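Local coordinates for DUF305 domain-containing protein (Deinococcus radiodurans R1, PDB 3BT5) that is of unknown function but belongs to the DUF305 family of the ferritin clan and folds as a bundle of helices, at residues 18-30 with 73-87. Numbering follows the deposited sequence.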
# COMPACT_ATOMS: atom_id res chain seq x y z
N GLN A 18 -5.24 -2.81 11.49
CA GLN A 18 -4.78 -4.16 11.16
C GLN A 18 -4.79 -4.37 9.64
O GLN A 18 -3.84 -4.91 9.05
CB GLN A 18 -5.67 -5.21 11.82
CG GLN A 18 -5.45 -5.30 13.32
CD GLN A 18 -6.49 -6.21 13.98
OE1 GLN A 18 -7.64 -6.31 13.51
NE2 GLN A 18 -6.12 -6.83 15.10
N HIS A 19 -5.90 -3.99 9.00
CA HIS A 19 -6.00 -4.18 7.56
C HIS A 19 -5.03 -3.31 6.80
O HIS A 19 -4.42 -3.77 5.80
CB HIS A 19 -7.39 -3.87 7.09
CG HIS A 19 -8.38 -4.95 7.37
ND1 HIS A 19 -9.73 -4.79 7.17
CD2 HIS A 19 -8.21 -6.22 7.81
CE1 HIS A 19 -10.36 -5.91 7.48
NE2 HIS A 19 -9.46 -6.79 7.88
N MET A 20 -4.86 -2.06 7.22
CA MET A 20 -3.96 -1.17 6.48
C MET A 20 -2.51 -1.62 6.61
O MET A 20 -1.71 -1.44 5.70
CB MET A 20 -4.12 0.27 6.94
CG MET A 20 -3.44 1.26 6.05
SD MET A 20 -4.04 1.27 4.33
CE MET A 20 -5.73 1.83 4.60
N LEU A 21 -2.16 -2.23 7.75
CA LEU A 21 -0.78 -2.69 7.92
C LEU A 21 -0.50 -3.78 6.89
O LEU A 21 0.56 -3.78 6.25
CB LEU A 21 -0.57 -3.17 9.36
CG LEU A 21 0.81 -3.71 9.70
CD1 LEU A 21 1.90 -2.70 9.43
CD2 LEU A 21 0.82 -4.12 11.18
N GLN A 22 -1.43 -4.70 6.71
CA GLN A 22 -1.23 -5.75 5.71
C GLN A 22 -1.28 -5.18 4.29
O GLN A 22 -0.56 -5.63 3.38
CB GLN A 22 -2.34 -6.80 5.87
CG GLN A 22 -2.20 -7.67 7.09
CD GLN A 22 -3.25 -8.77 7.09
OE1 GLN A 22 -3.45 -9.46 6.08
NE2 GLN A 22 -3.94 -8.92 8.19
N HIS A 23 -2.16 -4.22 4.08
CA HIS A 23 -2.28 -3.58 2.76
C HIS A 23 -0.95 -2.90 2.39
O HIS A 23 -0.40 -3.10 1.29
CB HIS A 23 -3.41 -2.57 2.84
CG HIS A 23 -4.00 -2.18 1.52
ND1 HIS A 23 -3.46 -1.23 0.68
CD2 HIS A 23 -5.12 -2.64 0.91
CE1 HIS A 23 -4.22 -1.12 -0.40
NE2 HIS A 23 -5.23 -1.96 -0.28
N HIS A 24 -0.39 -2.11 3.31
CA HIS A 24 0.89 -1.48 3.06
C HIS A 24 1.98 -2.50 2.82
O HIS A 24 2.88 -2.28 1.98
CB HIS A 24 1.28 -0.62 4.26
CG HIS A 24 0.78 0.79 4.21
ND1 HIS A 24 -0.49 1.15 3.81
CD2 HIS A 24 1.41 1.95 4.56
CE1 HIS A 24 -0.62 2.46 3.89
NE2 HIS A 24 0.52 2.97 4.35
N ALA A 25 1.97 -3.60 3.57
CA ALA A 25 3.03 -4.58 3.41
C ALA A 25 3.12 -5.07 1.98
O ALA A 25 4.23 -5.37 1.48
CB ALA A 25 2.84 -5.76 4.34
N GLN A 26 1.98 -5.16 1.29
CA GLN A 26 2.03 -5.67 -0.08
C GLN A 26 2.79 -4.72 -1.02
O GLN A 26 3.37 -5.16 -2.02
CB GLN A 26 0.66 -5.95 -0.66
CG GLN A 26 0.79 -6.65 -2.01
CD GLN A 26 -0.54 -6.89 -2.67
OE1 GLN A 26 -1.23 -5.95 -3.05
NE2 GLN A 26 -0.85 -8.14 -2.87
N ALA A 27 2.77 -3.43 -0.72
CA ALA A 27 3.51 -2.48 -1.56
C ALA A 27 4.98 -2.89 -1.64
O ALA A 27 5.65 -2.71 -2.66
CB ALA A 27 3.35 -1.03 -1.04
N LEU A 28 5.50 -3.43 -0.54
CA LEU A 28 6.88 -3.91 -0.51
C LEU A 28 7.09 -5.12 -1.44
O LEU A 28 8.13 -5.20 -2.12
CB LEU A 28 7.28 -4.23 0.93
CG LEU A 28 7.71 -3.12 1.90
CD1 LEU A 28 7.15 -1.73 1.64
CD2 LEU A 28 7.52 -3.51 3.38
N ASP A 29 6.11 -6.02 -1.50
CA ASP A 29 6.15 -7.20 -2.37
C ASP A 29 6.10 -6.77 -3.84
O ASP A 29 6.66 -7.44 -4.71
CB ASP A 29 4.93 -8.12 -2.14
CG ASP A 29 4.94 -8.81 -0.79
OD1 ASP A 29 6.02 -8.97 -0.21
OD2 ASP A 29 3.83 -9.18 -0.32
N LEU A 30 5.39 -5.69 -4.13
CA LEU A 30 5.30 -5.20 -5.49
C LEU A 30 6.60 -4.49 -5.90
O LEU A 30 7.04 -4.57 -7.04
CB LEU A 30 4.11 -4.26 -5.64
CG LEU A 30 2.72 -4.87 -5.45
CD1 LEU A 30 1.68 -3.75 -5.42
CD2 LEU A 30 2.42 -5.85 -6.56
N GLY A 73 -3.83 -8.27 12.37
CA GLY A 73 -5.03 -8.93 11.91
C GLY A 73 -4.83 -10.39 11.51
O GLY A 73 -3.70 -10.84 11.22
N GLU A 74 -5.91 -11.15 11.52
CA GLU A 74 -5.96 -12.40 10.76
C GLU A 74 -5.68 -12.03 9.30
O GLU A 74 -6.01 -10.93 8.86
CB GLU A 74 -7.35 -13.01 10.88
CG GLU A 74 -8.06 -12.64 12.19
CD GLU A 74 -8.75 -11.28 12.12
OE1 GLU A 74 -8.41 -10.39 12.93
OE2 GLU A 74 -9.62 -11.10 11.24
N PRO A 75 -5.07 -12.95 8.53
CA PRO A 75 -4.84 -12.63 7.12
C PRO A 75 -6.14 -12.24 6.38
O PRO A 75 -7.23 -12.77 6.65
CB PRO A 75 -4.25 -13.93 6.56
CG PRO A 75 -3.67 -14.64 7.75
CD PRO A 75 -4.56 -14.29 8.90
N ILE A 76 -6.02 -11.29 5.46
CA ILE A 76 -7.14 -10.95 4.56
C ILE A 76 -7.35 -12.09 3.53
O ILE A 76 -6.36 -12.65 3.05
CB ILE A 76 -6.84 -9.64 3.87
CG1 ILE A 76 -6.67 -8.52 4.94
CG2 ILE A 76 -7.94 -9.32 2.84
CD1 ILE A 76 -5.97 -7.29 4.39
N SER A 77 -8.61 -12.45 3.25
CA SER A 77 -8.95 -13.45 2.20
C SER A 77 -8.66 -12.95 0.80
O SER A 77 -8.72 -11.75 0.56
CB SER A 77 -10.44 -13.76 2.23
OG SER A 77 -11.26 -12.73 1.67
N PRO A 78 -8.36 -13.88 -0.13
CA PRO A 78 -8.10 -13.41 -1.51
C PRO A 78 -9.18 -12.51 -2.11
O PRO A 78 -8.86 -11.49 -2.71
CB PRO A 78 -7.93 -14.73 -2.30
CG PRO A 78 -7.34 -15.66 -1.28
CD PRO A 78 -8.14 -15.33 -0.00
N GLU A 79 -10.47 -12.87 -1.94
CA GLU A 79 -11.52 -12.05 -2.54
C GLU A 79 -11.55 -10.65 -1.91
O GLU A 79 -11.71 -9.62 -2.59
CB GLU A 79 -12.89 -12.69 -2.34
CG GLU A 79 -14.05 -11.91 -2.97
CD GLU A 79 -15.43 -12.33 -2.45
OE1 GLU A 79 -15.52 -12.98 -1.38
OE2 GLU A 79 -16.44 -11.99 -3.12
N HIS A 80 -11.42 -10.61 -0.60
CA HIS A 80 -11.47 -9.33 0.06
C HIS A 80 -10.22 -8.51 -0.20
O HIS A 80 -10.32 -7.30 -0.36
CB HIS A 80 -11.78 -9.54 1.52
CG HIS A 80 -13.21 -9.96 1.74
ND1 HIS A 80 -13.60 -10.83 2.73
CD2 HIS A 80 -14.34 -9.66 1.04
CE1 HIS A 80 -14.91 -11.02 2.66
NE2 HIS A 80 -15.38 -10.32 1.65
N ALA A 81 -9.06 -9.16 -0.30
CA ALA A 81 -7.84 -8.46 -0.73
C ALA A 81 -8.05 -7.82 -2.10
O ALA A 81 -7.68 -6.64 -2.33
CB ALA A 81 -6.66 -9.44 -0.74
N ARG A 82 -8.66 -8.56 -3.01
CA ARG A 82 -8.92 -8.00 -4.34
C ARG A 82 -9.81 -6.77 -4.26
O ARG A 82 -9.57 -5.76 -4.94
CB ARG A 82 -9.56 -9.04 -5.25
CG ARG A 82 -9.88 -8.52 -6.65
CD ARG A 82 -10.07 -9.66 -7.64
NE ARG A 82 -11.06 -9.33 -8.66
CZ ARG A 82 -10.83 -8.58 -9.73
NH1 ARG A 82 -9.62 -8.08 -9.96
NH2 ARG A 82 -11.81 -8.35 -10.59
N MET A 83 -10.84 -6.81 -3.42
CA MET A 83 -11.70 -5.63 -3.26
C MET A 83 -10.95 -4.44 -2.69
O MET A 83 -11.26 -3.29 -3.02
CB MET A 83 -12.87 -5.95 -2.37
CG MET A 83 -13.78 -6.88 -3.05
SD MET A 83 -15.20 -7.20 -2.09
CE MET A 83 -16.06 -8.29 -3.22
N MET A 84 -10.01 -4.71 -1.80
CA MET A 84 -9.16 -3.69 -1.26
C MET A 84 -8.16 -3.14 -2.28
O MET A 84 -7.42 -2.23 -1.94
CB MET A 84 -8.40 -4.20 -0.03
CG MET A 84 -9.29 -4.58 1.15
SD MET A 84 -8.22 -5.33 2.39
CE MET A 84 -9.35 -5.71 3.71
N GLY A 85 -8.18 -3.64 -3.51
CA GLY A 85 -7.23 -3.18 -4.53
C GLY A 85 -5.87 -3.85 -4.45
O GLY A 85 -4.97 -3.48 -5.22
N MET A 86 -5.72 -4.82 -3.53
CA MET A 86 -4.46 -5.58 -3.46
C MET A 86 -4.28 -6.45 -4.70
O MET A 86 -5.25 -6.87 -5.32
CB MET A 86 -4.39 -6.40 -2.20
CG MET A 86 -4.41 -5.51 -0.97
SD MET A 86 -4.48 -6.37 0.60
CE MET A 86 -2.84 -7.04 0.63
N ALA A 87 -3.03 -6.69 -5.09
CA ALA A 87 -2.73 -7.56 -6.22
C ALA A 87 -2.95 -9.01 -5.84
O ALA A 87 -2.69 -9.41 -4.69
CB ALA A 87 -1.27 -7.34 -6.63
O HOH W 1 -2.28 -6.66 10.51
O HOH W 2 -8.65 -7.46 11.23
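Gln-18 and Gly-73 bring the two backbones closest, CA to CA 4.8 Å, where 73-87 starts along helix 11-37; the loop then bows out through the short helix 78-83 and returns at Met-86, 6.9 Å from His-23 between CA atoms. A water joins Gln-18 O to Gly-73 N. Gln-22 reaches the extended loop leg before helix 78-83 with an extended chain: NE2 donates to Glu-74 O at 3.0 Å, while OE1 takes Ile-76 N on an in-plane lone pair. With an alanine here, Ile-76 N and Glu-74 O would probably both lose their side-chain partner, and a gap would open beside Ile-76. Met-84 CE sits over one face of the His-19 ring, 3.8 Å from its centroid. Gly-85 ends the helix in a Schellman motif. In His-23, CG anti to the backbone N (chi1 -159°) swings the ring toward 84-86, where NE2 donates almost straight to Met-84 O at 2.8 Å (171°). Gln-26 grips Ala-87 twice, OE1 accepting from N at 2.8 Å and NE2 donating to O at 2.9 Å. Two glutamine amides and an imidazole thus satisfy backbone groups of an irregular loop, fastening the link between helices 41-68 and 89-97 to the bundle without any salt bridge.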